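Local coordinates for glutamic acid/alanine-rich protein (Trypanosoma congolense, PDB 2Y44) that forms an elongated helical ectodomain on the surface of the trypanosome and probably assembles there as part of the parasite's protein coat, at residues L15-T20 against A127-K132; T89-D94 against A157-G162; S79-H84 against E167-T172. All coordinates share one frame; numbering follows the deposited sequence.

Interaction 1. Residues L15-T20 against A127-K132; sequences LRALET and AEVTSK
Ala-17 and Val-129 bring the two backbones nearest each other, their CA atoms 6.3 Å apart, and no hydrogen bond joins the segments. Residues 15-20 pass from helix 2-16 to helix 18-53; Leu-18 N donates to Leu-15 O at 3.2 Å, an i to i-3 bond that spans the junction. On the other side 127-130 are extended or turned, Glu-128 having positive backbone angles (phi 59°, psi 48°), and helix 131-144 begins at Ser-131. Thr-130 occupies its N-cap position.

Val-129 is thus carried on a loop against the junction of two helices, and its two methyls divide the work. CG1, set between the backbone N and the carbonyl carbon (chi1 49°), presses on Ala-17 CB at 3.5 Å, a close methyl-methyl contact. CG2 turns toward the tip of Leu-18 and lies 4.2 Å from its CD2. In this all-helical ectodomain the loop valine packs at the junction of the two helices, and Leu-163 of helix 149-183 touches the same side chain. Leu-18 reaches Val-129 through its far end, its CB pointing across rather than at the loop; Leu-134 and Ser-92 also touch it. Beyond the apolar patch, Arg-16 forms a salt bridge with Asp-100 and donates from NH1 to the carbonyl oxygens of Cys-122 and Gly-124.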
ATOM      1  N   LEU A  15       8.603  -9.153  -0.093  1.00 14.52           N
ATOM      2  CA  LEU A  15       7.380  -9.923  -0.010  1.00 14.03           C
ATOM      3  C   LEU A  15       6.838 -10.016   1.431  1.00 14.04           C
ATOM      4  O   LEU A  15       5.650  -9.834   1.681  1.00 15.29           O
ATOM      5  CB  LEU A  15       7.596 -11.321  -0.592  1.00 12.83           C
ATOM      6  CG  LEU A  15       7.888 -11.390  -2.096  1.00 12.12           C
ATOM      7  CD1 LEU A  15       8.239 -12.812  -2.497  1.00 15.45           C
ATOM      8  CD2 LEU A  15       6.734 -10.818  -2.946  1.00 14.91           C
ATOM      9  N   ARG A  16       7.704 -10.343   2.384  1.00 15.52           N
ATOM     10  CA  ARG A  16       7.262 -10.416   3.776  1.00 15.79           C
ATOM     11  C   ARG A  16       6.707  -9.095   4.342  1.00 17.91           C
ATOM     12  O   ARG A  16       5.980  -9.099   5.353  1.00 18.06           O
ATOM     13  CB  ARG A  16       8.423 -10.898   4.673  1.00 14.97           C
ATOM     14  CG  ARG A  16       8.891 -12.277   4.310  1.00 17.55           C
ATOM     15  CD  ARG A  16      10.220 -12.538   4.972  1.00 16.28           C
ATOM     16  NE  ARG A  16      10.828 -13.802   4.557  1.00 15.16           N
ATOM     17  CZ  ARG A  16      12.113 -14.098   4.789  1.00 15.13           C
ATOM     18  NH1 ARG A  16      12.928 -13.196   5.372  1.00 15.64           N
ATOM     19  NH2 ARG A  16      12.613 -15.252   4.371  1.00 20.66           N
ATOM     20  N   ALA A  17       6.989  -7.985   3.670  1.00 17.12           N
ATOM     21  CA  ALA A  17       6.593  -6.677   4.168  1.00 19.00           C
ATOM     22  C   ALA A  17       5.227  -6.253   3.629  1.00 19.68           C
ATOM     23  O   ALA A  17       4.694  -5.258   4.086  1.00 19.51           O
ATOM     24  CB  ALA A  17       7.655  -5.612   3.858  1.00 19.53           C
ATOM     25  N   LEU A  18       4.658  -7.008   2.675  1.00 18.26           N
ATOM     26  CA  LEU A  18       3.460  -6.526   1.970  1.00 19.46           C
ATOM     27  C   LEU A  18       2.218  -6.481   2.870  1.00 19.41           C
ATOM     28  O   LEU A  18       1.415  -5.584   2.744  1.00 20.60           O
ATOM     29  CB  LEU A  18       3.141  -7.351   0.722  1.00 20.24           C
ATOM     30  CG  LEU A  18       4.160  -7.389  -0.421  1.00 17.58           C
ATOM     31  CD1 LEU A  18       3.799  -8.485  -1.431  1.00 14.52           C
ATOM     32  CD2 LEU A  18       4.283  -6.028  -1.058  1.00 24.50           C
ATOM     33  N   GLU A  19       2.021  -7.489   3.723  1.00 18.22           N
ATOM     34  CA  GLU A  19       0.857  -7.444   4.642  1.00 18.60           C
ATOM     35  C   GLU A  19       0.892  -6.174   5.534  1.00 17.95           C
ATOM     36  O   GLU A  19      -0.101  -5.439   5.644  1.00 15.63           O
ATOM     37  CB  GLU A  19       0.794  -8.725   5.503  1.00 19.88           C
ATOM     38  CG  GLU A  19      -0.533  -8.902   6.210  1.00 28.25           C
ATOM     39  CD  GLU A  19      -0.745 -10.324   6.704  1.00 34.93           C
ATOM     40  OE1 GLU A  19       0.232 -11.126   6.741  1.00 32.56           O
ATOM     41  OE2 GLU A  19      -1.895 -10.620   7.087  1.00 39.11           O
ATOM     42  N   THR A  20       2.050  -5.877   6.095  1.00 19.34           N
ATOM     43  CA  THR A  20       2.192  -4.699   6.935  1.00 19.90           C
ATOM     44  C   THR A  20       1.989  -3.430   6.119  1.00 19.76           C
ATOM     45  O   THR A  20       1.298  -2.531   6.554  1.00 19.81           O
ATOM     46  CB  THR A  20       3.524  -4.698   7.645  1.00 21.22           C
ATOM     47  OG1 THR A  20       3.512  -5.764   8.601  1.00 24.80           O
ATOM     48  CG2 THR A  20       3.748  -3.384   8.377  1.00 23.06           C
ATOM     49  N   ALA A 127      11.651  -2.838   5.795  1.00 30.94           N
ATOM     50  CA  ALA A 127      10.815  -1.727   6.255  1.00 33.48           C
ATOM     51  C   ALA A 127      10.407  -0.871   5.066  1.00 34.65           C
ATOM     52  O   ALA A 127      11.139  -0.773   4.078  1.00 36.91           O
ATOM     53  CB  ALA A 127      11.549  -0.892   7.297  1.00 34.80           C
ATOM     54  N   GLU A 128       9.214  -0.285   5.139  1.00 37.08           N
ATOM     55  CA  GLU A 128       8.835   0.794   4.223  1.00 37.03           C
ATOM     56  C   GLU A 128       8.898   0.349   2.767  1.00 34.08           C
ATOM     57  O   GLU A 128       9.494   1.034   1.919  1.00 36.42           O
ATOM     58  CB  GLU A 128       9.735   2.012   4.422  1.00 38.32           C
ATOM     59  CG  GLU A 128       9.560   2.709   5.775  1.00 42.57           C
ATOM     60  CD  GLU A 128      10.211   4.070   5.788  1.00 47.14           C
ATOM     61  OE1 GLU A 128      10.388   4.641   4.687  1.00 46.16           O
ATOM     62  OE2 GLU A 128      10.565   4.564   6.888  1.00 52.73           O
ATOM     63  N   VAL A 129       8.303  -0.807   2.493  1.00 29.41           N
ATOM     64  CA  VAL A 129       8.273  -1.377   1.146  1.00 26.47           C
ATOM     65  C   VAL A 129       7.358  -0.491   0.297  1.00 24.81           C
ATOM     66  O   VAL A 129       6.302  -0.048   0.763  1.00 23.15           O
ATOM     67  CB  VAL A 129       7.751  -2.855   1.175  1.00 26.80           C
ATOM     68  CG1 VAL A 129       6.472  -2.925   1.980  1.00 29.44           C
ATOM     69  CG2 VAL A 129       7.497  -3.402  -0.220  1.00 26.11           C
ATOM     70  N   THR A 130       7.818  -0.150  -0.904  1.00 20.19           N
ATOM     71  CA  THR A 130       7.019   0.602  -1.850  1.00 19.81           C
ATOM     72  C   THR A 130       6.978  -0.130  -3.188  1.00 19.23           C
ATOM     73  O   THR A 130       7.730  -1.079  -3.423  1.00 20.38           O
ATOM     74  CB  THR A 130       7.627   1.979  -2.088  1.00 20.56           C
ATOM     75  OG1 THR A 130       8.947   1.822  -2.611  1.00 19.24           O
ATOM     76  CG2 THR A 130       7.736   2.774  -0.777  1.00 23.34           C
ATOM     77  N   SER A 131       6.113   0.303  -4.086  1.00 18.15           N
ATOM     78  CA  SER A 131       6.130  -0.323  -5.404  1.00 18.89           C
ATOM     79  C   SER A 131       7.523  -0.185  -6.032  1.00 16.27           C
ATOM     80  O   SER A 131       7.971  -1.053  -6.782  1.00 18.06           O
ATOM     81  CB  SER A 131       5.046   0.284  -6.295  1.00 18.55           C
ATOM     82  OG  SER A 131       5.275   1.688  -6.405  1.00 19.39           O
ATOM     83  N   LYS A 132       8.212   0.912  -5.752  1.00 17.08           N
ATOM     84  CA  LYS A 132       9.574   1.102  -6.288  1.00 17.75           C
ATOM     85  C   LYS A 132      10.597   0.129  -5.661  1.00 17.39           C
ATOM     86  O   LYS A 132      11.377  -0.485  -6.369  1.00 16.67           O
ATOM     87  CB  LYS A 132      10.063   2.537  -6.046  1.00 18.07           C
ATOM     88  CG  LYS A 132      11.410   2.802  -6.699  1.00 26.25           C
ATOM     89  CD  LYS A 132      12.124   4.014  -6.104  1.00 36.59           C
ATOM     90  CE  LYS A 132      11.895   5.260  -6.942  1.00 41.16           C
ATOM     91  NZ  LYS A 132      12.387   6.479  -6.232  1.00 44.65           N
TER

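Interaction 2. Residues T89-D94 against A157-G162; sequences TAASKD and AVFVKG
Van der Waals packing of Ala-91 and of Ser-92 CA and CB against Val-158 and Phe-159 makes up this contact, and no hydrogen bond crosses it. Phe-159 contributes the larger part from its helix. Its CG lies anti to the carbonyl carbon and beside the backbone N (chi1 -52°), which swings the ring toward helix 57-107 although the CB does not point straight at it. The leading atom is CE1: it stands 3.5 Å from Ser-92 CA, which approaches the ring obliquely, 3.7 Å from Ser-92 CB and 4.1 Å from Ala-91 CB. A second, looser touch comes from Val-158, whose CG1 approaches Ala-91 CB at 4.3 Å.

The helices 57-107 and 149-183 run antiparallel here. Their short segments cross at -156° with axes 10.2 Å apart, and Ser-92 and Phe-159 have the nearest CA atoms, at 7.2 Å. This is the antiparallel side-by-side packing of a helical bundle, with small residues on one helix receiving an aromatic ring from the other. Leu-134 and Phe-138 of helix 131-144 and Leu-15 of helix 2-16 also pack on that ring.

Polar atoms enter in two ways. The carbonyl oxygen of Ala-91 meets the edge of the ring, close to its plane, at 3.4 Å from Phe-159 CE1, a contact with the polarised C-H rim. Ser-92 OG sits between the backbone N and the carbonyl carbon (chi1 54°), which directs the hydroxyl back along its own helix, where it hydrogen-bonds to Leu-88 O; Thr-89 O is another acceptor within reach.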
ATOM      1  N   THR A  89      -2.434  -9.259  -0.373  1.00 16.18           N
ATOM      2  CA  THR A  89      -2.050 -10.266   0.629  1.00 18.32           C
ATOM      3  C   THR A  89      -2.305 -11.696   0.122  1.00 19.71           C
ATOM      4  O   THR A  89      -1.431 -12.580   0.257  1.00 20.76           O
ATOM      5  CB  THR A  89      -2.731  -9.986   2.005  1.00 16.47           C
ATOM      6  OG1 THR A  89      -4.135 -10.085   1.863  1.00 28.06           O
ATOM      7  CG2 THR A  89      -2.389  -8.590   2.509  1.00 16.76           C
ATOM      8  N   ALA A  90      -3.455 -11.904  -0.528  1.00 18.36           N
ATOM      9  CA  ALA A  90      -3.811 -13.217  -1.129  1.00 20.21           C
ATOM     10  C   ALA A  90      -2.865 -13.605  -2.259  1.00 21.27           C
ATOM     11  O   ALA A  90      -2.521 -14.787  -2.438  1.00 20.24           O
ATOM     12  CB  ALA A  90      -5.259 -13.174  -1.679  1.00 21.00           C
ATOM     13  N   ALA A  91      -2.565 -12.634  -3.117  1.00 20.04           N
ATOM     14  CA  ALA A  91      -1.696 -12.875  -4.255  1.00 19.63           C
ATOM     15  C   ALA A  91      -0.296 -13.290  -3.846  1.00 21.10           C
ATOM     16  O   ALA A  91       0.402 -13.966  -4.626  1.00 23.05           O
ATOM     17  CB  ALA A  91      -1.639 -11.634  -5.153  1.00 18.69           C
ATOM     18  N   SER A  92       0.175 -12.807  -2.697  1.00 19.28           N
ATOM     19  CA  SER A  92       1.577 -12.977  -2.355  1.00 22.72           C
ATOM     20  C   SER A  92       1.835 -14.132  -1.400  1.00 22.37           C
ATOM     21  O   SER A  92       2.992 -14.447  -1.101  1.00 21.72           O
ATOM     22  CB  SER A  92       2.149 -11.707  -1.753  1.00 24.04           C
ATOM     23  OG  SER A  92       1.377 -11.289  -0.658  1.00 26.47           O
ATOM     24  N   LYS A  93       0.754 -14.710  -0.880  1.00 21.64           N
ATOM     25  CA  LYS A  93       0.851 -15.779   0.111  1.00 22.10           C
ATOM     26  C   LYS A  93       1.724 -16.891  -0.454  1.00 22.54           C
ATOM     27  O   LYS A  93       2.650 -17.356   0.224  1.00 21.58           O
ATOM     28  CB  LYS A  93      -0.552 -16.321   0.477  1.00 23.93           C
ATOM     29  CG  LYS A  93      -0.520 -17.411   1.561  1.00 28.17           C
ATOM     30  CD  LYS A  93      -1.901 -18.120   1.705  1.00 31.65           C
ATOM     31  CE  LYS A  93      -1.838 -19.243   2.724  1.00 30.60           C
ATOM     32  NZ  LYS A  93      -1.694 -18.653   4.095  1.00 39.86           N
ATOM     33  N   ASP A  94       1.402 -17.369  -1.662  1.00 21.97           N
ATOM     34  CA  ASP A  94       2.143 -18.488  -2.232  1.00 24.58           C
ATOM     35  C   ASP A  94       3.598 -18.117  -2.517  1.00 23.95           C
ATOM     36  O   ASP A  94       4.497 -18.960  -2.346  1.00 23.58           O
ATOM     37  CB  ASP A  94       1.460 -19.084  -3.477  1.00 27.03           C
ATOM     38  CG  ASP A  94       0.164 -19.839  -3.152  1.00 33.22           C
ATOM     39  OD1 ASP A  94      -0.099 -20.169  -1.967  1.00 38.22           O
ATOM     40  OD2 ASP A  94      -0.608 -20.093  -4.111  1.00 41.46           O
ATOM     41  N   ALA A 157       5.757  -8.207 -11.120  1.00 18.00           N
ATOM     42  CA  ALA A 157       4.898  -7.136 -11.631  1.00 18.85           C
ATOM     43  C   ALA A 157       3.501  -7.175 -10.993  1.00 17.95           C
ATOM     44  O   ALA A 157       2.862  -6.150 -10.852  1.00 18.60           O
ATOM     45  CB  ALA A 157       4.796  -7.213 -13.127  1.00 21.16           C
ATOM     46  N   VAL A 158       3.021  -8.379 -10.666  1.00 16.68           N
ATOM     47  CA  VAL A 158       1.757  -8.556  -9.971  1.00 16.00           C
ATOM     48  C   VAL A 158       1.732  -7.748  -8.661  1.00 15.73           C
ATOM     49  O   VAL A 158       0.759  -7.040  -8.368  1.00 17.39           O
ATOM     50  CB  VAL A 158       1.532 -10.063  -9.631  1.00 14.18           C
ATOM     51  CG1 VAL A 158       0.302 -10.217  -8.710  1.00 18.21           C
ATOM     52  CG2 VAL A 158       1.310 -10.861 -10.922  1.00 22.91           C
ATOM     53  N   PHE A 159       2.837  -7.817  -7.915  1.00 13.72           N
ATOM     54  CA  PHE A 159       2.871  -7.256  -6.565  1.00 12.70           C
ATOM     55  C   PHE A 159       3.132  -5.774  -6.727  1.00 12.76           C
ATOM     56  O   PHE A 159       2.622  -4.956  -5.964  1.00 15.66           O
ATOM     57  CB  PHE A 159       3.940  -7.952  -5.705  1.00 14.61           C
ATOM     58  CG  PHE A 159       3.817  -9.436  -5.698  1.00 12.82           C
ATOM     59  CD1 PHE A 159       2.597 -10.040  -5.394  1.00 21.68           C
ATOM     60  CD2 PHE A 159       4.923 -10.243  -5.966  1.00 13.45           C
ATOM     61  CE1 PHE A 159       2.469 -11.430  -5.421  1.00 24.83           C
ATOM     62  CE2 PHE A 159       4.802 -11.633  -5.958  1.00 20.24           C
ATOM     63  CZ  PHE A 159       3.594 -12.219  -5.691  1.00 22.03           C
ATOM     64  N   VAL A 160       3.896  -5.417  -7.750  1.00 13.07           N
ATOM     65  CA  VAL A 160       4.198  -4.021  -7.999  1.00 14.00           C
ATOM     66  C   VAL A 160       2.886  -3.310  -8.352  1.00 14.97           C
ATOM     67  O   VAL A 160       2.569  -2.258  -7.762  1.00 17.11           O
ATOM     68  CB  VAL A 160       5.242  -3.867  -9.138  1.00 14.99           C
ATOM     69  CG1 VAL A 160       5.297  -2.379  -9.608  1.00 15.28           C
ATOM     70  CG2 VAL A 160       6.613  -4.342  -8.644  1.00 13.76           C
ATOM     71  N   LYS A 161       2.072  -3.954  -9.182  1.00 15.38           N
ATOM     72  CA  LYS A 161       0.763  -3.417  -9.552  1.00 16.97           C
ATOM     73  C   LYS A 161      -0.113  -3.285  -8.328  1.00 14.63           C
ATOM     74  O   LYS A 161      -0.762  -2.252  -8.132  1.00 14.85           O
ATOM     75  CB  LYS A 161       0.086  -4.338 -10.568  1.00 16.30           C
ATOM     76  CG  LYS A 161      -1.237  -3.770 -11.119  1.00 24.39           C
ATOM     77  CD  LYS A 161      -1.519  -4.181 -12.569  1.00 34.24           C
ATOM     78  CE  LYS A 161      -3.024  -4.190 -12.862  1.00 41.11           C
ATOM     79  NZ  LYS A 161      -3.742  -3.194 -12.006  1.00 43.69           N
ATOM     80  N   GLY A 162      -0.117  -4.317  -7.480  1.00 14.67           N
ATOM     81  CA  GLY A 162      -1.058  -4.275  -6.344  1.00 14.82           C
ATOM     82  C   GLY A 162      -0.651  -3.208  -5.345  1.00 16.40           C
ATOM     83  O   GLY A 162      -1.517  -2.508  -4.744  1.00 15.41           O
TER

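Interaction 3. Residues S79-H84 against E167-T172; sequences SDARKH and EDDVRT
Ala-81 and Asp-169 mark the nearest backbone approach, 6.0 Å between CA atoms, on helical segments that run antiparallel with a signed crossing angle of -163° and axes 9.7 Å apart. The contact is dominated by one side chain, Asp-169, which points at the opposite helix and is buried against Ala-81 and His-84.

His-84 donates from ND1 to Asp-169 OD2 at 2.6 Å, with a nearly straight N-H...acceptor angle of 167°. The oxygen receives it on its syn lone pair, the side facing OD1, and lies close to the imidazole plane. Ring and carboxylate planes differ by only 9°, so the two flat groups meet almost coplanar, edge to edge. In both residues CG is anti to the carbonyl carbon and beside the backbone N, turning each group into the space between the helices. A short, straight and coplanar bond should restrain the rotation of both groups, and the carboxylate may favour a protonated imidazole.

Asp-169 OD2 also rests against Ala-81 of the facing helix, 3.3 Å from its CA and 3.8 Å from its CB. Ala-81 has only a methyl group here, and the carboxylate lies close to the facing helix at the edge of the histidine ring. One turn earlier in the same helix as the histidine, Asp-80 O lies above one face of the His-84 ring, offset toward its rim. The like-charged carboxylate of Asp-80 stays apart, its OD2 5.2 Å from Asp-169 OD1.

Val-77 packs on Asp-169, while Val-29 of helix 18-53 touches Ala-81. Beside these apolar touches, the arrangement is a histidine-carboxylate hydrogen bond, a polar cross-link set between two antiparallel helices of the elongated bundle.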
ATOM      1  N   SER A  79     -13.355   1.523   0.865  1.00 15.69           N
ATOM      2  CA  SER A  79     -13.860   0.257   0.342  1.00 15.74           C
ATOM      3  C   SER A  79     -12.858  -0.344  -0.666  1.00 16.10           C
ATOM      4  O   SER A  79     -12.462  -1.506  -0.548  1.00 16.76           O
ATOM      5  CB  SER A  79     -15.226   0.476  -0.311  1.00 18.74           C
ATOM      6  OG  SER A  79     -15.661  -0.685  -0.995  1.00 28.71           O
ATOM      7  N   ASP A  80     -12.351   0.500  -1.561  1.00 14.94           N
ATOM      8  CA  ASP A  80     -11.378   0.068  -2.576  1.00 15.84           C
ATOM      9  C   ASP A  80     -10.051  -0.379  -1.925  1.00 14.89           C
ATOM     10  O   ASP A  80      -9.474  -1.399  -2.291  1.00 17.06           O
ATOM     11  CB  ASP A  80     -11.082   1.245  -3.537  1.00 14.42           C
ATOM     12  CG  ASP A  80     -12.177   1.485  -4.574  1.00 20.15           C
ATOM     13  OD1 ASP A  80     -13.054   0.625  -4.794  1.00 22.64           O
ATOM     14  OD2 ASP A  80     -12.170   2.589  -5.161  1.00 20.71           O
ATOM     15  N   ALA A  81      -9.561   0.409  -0.969  1.00 14.27           N
ATOM     16  CA  ALA A  81      -8.317   0.104  -0.274  1.00 14.59           C
ATOM     17  C   ALA A  81      -8.356  -1.279   0.411  1.00 15.92           C
ATOM     18  O   ALA A  81      -7.390  -2.059   0.296  1.00 14.04           O
ATOM     19  CB  ALA A  81      -7.985   1.217   0.712  1.00 16.21           C
ATOM     20  N   ARG A  82      -9.460  -1.589   1.112  1.00 15.95           N
ATOM     21  CA  ARG A  82      -9.573  -2.866   1.846  1.00 15.96           C
ATOM     22  C   ARG A  82      -9.540  -4.037   0.852  1.00 15.79           C
ATOM     23  O   ARG A  82      -8.934  -5.089   1.106  1.00 15.38           O
ATOM     24  CB  ARG A  82     -10.892  -2.905   2.637  1.00 16.39           C
ATOM     25  CG  ARG A  82     -10.814  -2.052   3.888  1.00 19.52           C
ATOM     26  CD  ARG A  82     -12.196  -1.785   4.443  1.00 21.09           C
ATOM     27  NE  ARG A  82     -12.071  -1.237   5.793  1.00 25.84           N
ATOM     28  CZ  ARG A  82     -13.029  -0.585   6.439  1.00 27.11           C
ATOM     29  NH1 ARG A  82     -14.228  -0.427   5.898  1.00 29.59           N
ATOM     30  NH2 ARG A  82     -12.774  -0.092   7.645  1.00 29.18           N
ATOM     31  N   LYS A  83     -10.112  -3.815  -0.310  1.00 15.03           N
ATOM     32  CA  LYS A  83     -10.132  -4.849  -1.352  1.00 14.46           C
ATOM     33  C   LYS A  83      -8.735  -5.004  -1.929  1.00 14.95           C
ATOM     34  O   LYS A  83      -8.247  -6.115  -2.114  1.00 15.94           O
ATOM     35  CB  LYS A  83     -11.106  -4.470  -2.451  1.00 13.58           C
ATOM     36  CG  LYS A  83     -12.588  -4.573  -2.048  1.00 12.79           C
ATOM     37  CD  LYS A  83     -13.476  -3.974  -3.149  1.00 15.05           C
ATOM     38  CE  LYS A  83     -14.965  -3.991  -2.773  1.00 11.66           C
ATOM     39  NZ  LYS A  83     -15.793  -3.354  -3.890  1.00 14.69           N
ATOM     40  N   HIS A  84      -8.103  -3.883  -2.259  1.00 14.92           N
ATOM     41  CA  HIS A  84      -6.738  -3.920  -2.796  1.00 14.98           C
ATOM     42  C   HIS A  84      -5.751  -4.559  -1.834  1.00 15.21           C
ATOM     43  O   HIS A  84      -4.908  -5.328  -2.234  1.00 13.00           O
ATOM     44  CB  HIS A  84      -6.278  -2.529  -3.174  1.00 14.31           C
ATOM     45  CG  HIS A  84      -7.102  -1.906  -4.256  1.00 16.85           C
ATOM     46  ND1 HIS A  84      -7.207  -0.542  -4.424  1.00 14.01           N
ATOM     47  CD2 HIS A  84      -7.866  -2.464  -5.221  1.00 18.70           C
ATOM     48  CE1 HIS A  84      -7.955  -0.290  -5.482  1.00 14.25           C
ATOM     49  NE2 HIS A  84      -8.400  -1.440  -5.960  1.00 20.96           N
ATOM     50  N   GLU A 167      -0.984   2.531  -3.125  1.00 15.70           N
ATOM     51  CA  GLU A 167      -0.329   3.853  -3.072  1.00 17.48           C
ATOM     52  C   GLU A 167      -1.236   4.887  -3.714  1.00 16.02           C
ATOM     53  O   GLU A 167      -1.373   5.988  -3.191  1.00 18.64           O
ATOM     54  CB  GLU A 167       1.049   3.838  -3.759  1.00 19.66           C
ATOM     55  CG  GLU A 167       2.123   3.129  -2.934  1.00 17.06           C
ATOM     56  CD  GLU A 167       3.304   2.659  -3.780  1.00 19.62           C
ATOM     57  OE1 GLU A 167       3.282   2.852  -5.020  1.00 18.02           O
ATOM     58  OE2 GLU A 167       4.243   2.085  -3.187  1.00 19.90           O
ATOM     59  N   ASP A 168      -1.909   4.509  -4.798  1.00 16.56           N
ATOM     60  CA  ASP A 168      -2.867   5.435  -5.436  1.00 16.64           C
ATOM     61  C   ASP A 168      -4.052   5.641  -4.511  1.00 14.93           C
ATOM     62  O   ASP A 168      -4.540   6.751  -4.334  1.00 17.09           O
ATOM     63  CB  ASP A 168      -3.373   4.916  -6.770  1.00 17.77           C
ATOM     64  CG  ASP A 168      -4.186   5.963  -7.532  1.00 25.79           C
ATOM     65  OD1 ASP A 168      -3.653   7.068  -7.795  1.00 33.17           O
ATOM     66  OD2 ASP A 168      -5.373   5.709  -7.809  1.00 32.50           O
ATOM     67  N   ASP A 169      -4.507   4.569  -3.878  1.00 14.14           N
ATOM     68  CA  ASP A 169      -5.586   4.721  -2.903  1.00 14.25           C
ATOM     69  C   ASP A 169      -5.241   5.757  -1.811  1.00 14.23           C
ATOM     70  O   ASP A 169      -6.062   6.652  -1.515  1.00 16.24           O
ATOM     71  CB  ASP A 169      -5.848   3.387  -2.221  1.00 13.48           C
ATOM     72  CG  ASP A 169      -6.449   2.370  -3.119  1.00 17.72           C
ATOM     73  OD1 ASP A 169      -7.038   2.728  -4.165  1.00 20.44           O
ATOM     74  OD2 ASP A 169      -6.398   1.213  -2.695  1.00 17.97           O
ATOM     75  N   VAL A 170      -4.045   5.647  -1.224  1.00 13.88           N
ATOM     76  CA  VAL A 170      -3.568   6.596  -0.221  1.00 14.47           C
ATOM     77  C   VAL A 170      -3.616   8.046  -0.742  1.00 14.90           C
ATOM     78  O   VAL A 170      -4.274   8.898  -0.132  1.00 13.24           O
ATOM     79  CB  VAL A 170      -2.161   6.218   0.332  1.00 14.13           C
ATOM     80  CG1 VAL A 170      -1.573   7.332   1.194  1.00 15.83           C
ATOM     81  CG2 VAL A 170      -2.269   4.881   1.147  1.00 14.21           C
ATOM     82  N   ARG A 171      -3.065   8.267  -1.938  1.00 17.03           N
ATOM     83  CA  ARG A 171      -3.111   9.591  -2.540  1.00 16.84           C
ATOM     84  C   ARG A 171      -4.556  10.097  -2.740  1.00 16.57           C
ATOM     85  O   ARG A 171      -4.861  11.287  -2.474  1.00 15.90           O
ATOM     86  CB  ARG A 171      -2.344   9.607  -3.879  1.00 16.12           C
ATOM     87  CG  ARG A 171      -0.819   9.488  -3.691  1.00 19.07           C
ATOM     88  CD  ARG A 171      -0.065   9.737  -5.016  1.00 20.53           C
ATOM     89  NE  ARG A 171      -0.567   8.934  -6.122  1.00 24.27           N
ATOM     90  CZ  ARG A 171      -0.107   7.734  -6.475  1.00 23.42           C
ATOM     91  NH1 ARG A 171       0.912   7.166  -5.823  1.00 18.52           N
ATOM     92  NH2 ARG A 171      -0.654   7.120  -7.524  1.00 25.99           N
ATOM     93  N   THR A 172      -5.384   9.254  -3.348  1.00 16.64           N
ATOM     94  CA  THR A 172      -6.765   9.613  -3.683  1.00 16.97           C
ATOM     95  C   THR A 172      -7.581   9.989  -2.438  1.00 16.72           C
ATOM     96  O   THR A 172      -8.261  11.030  -2.419  1.00 15.71           O
ATOM     97  CB  THR A 172      -7.418   8.450  -4.432  1.00 18.97           C
ATOM     98  OG1 THR A 172      -6.687   8.240  -5.650  1.00 18.18           O
ATOM     99  CG2 THR A 172      -8.874   8.724  -4.754  1.00 15.67           C
TER

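Interactions 2 and 3 sample the same antiparallel pair, helices 57-107 and 149-183, at places whose centres lie about 15 Å apart: aromatic packing at one, a histidine-carboxylate bond at the other. Their nearest atoms are about 5 Å apart, so they do not touch. Interaction 1 meets both. Toward interaction 2, Leu-15 CD2 packs on Phe-159 CD2 and Leu-18 CD1 on Ser-92 CB, each at 3.6 Å, with centres about 11 Å apart. Toward 167-172, Ser-131 OG lies 2.7 Å from Glu-167 OE1, a probable hydrogen bond, linking the start of helix 131-144 to helix 149-183. The segments of interaction 1 alternate along the chain with those of the others, so the contacts join parts far apart in sequence.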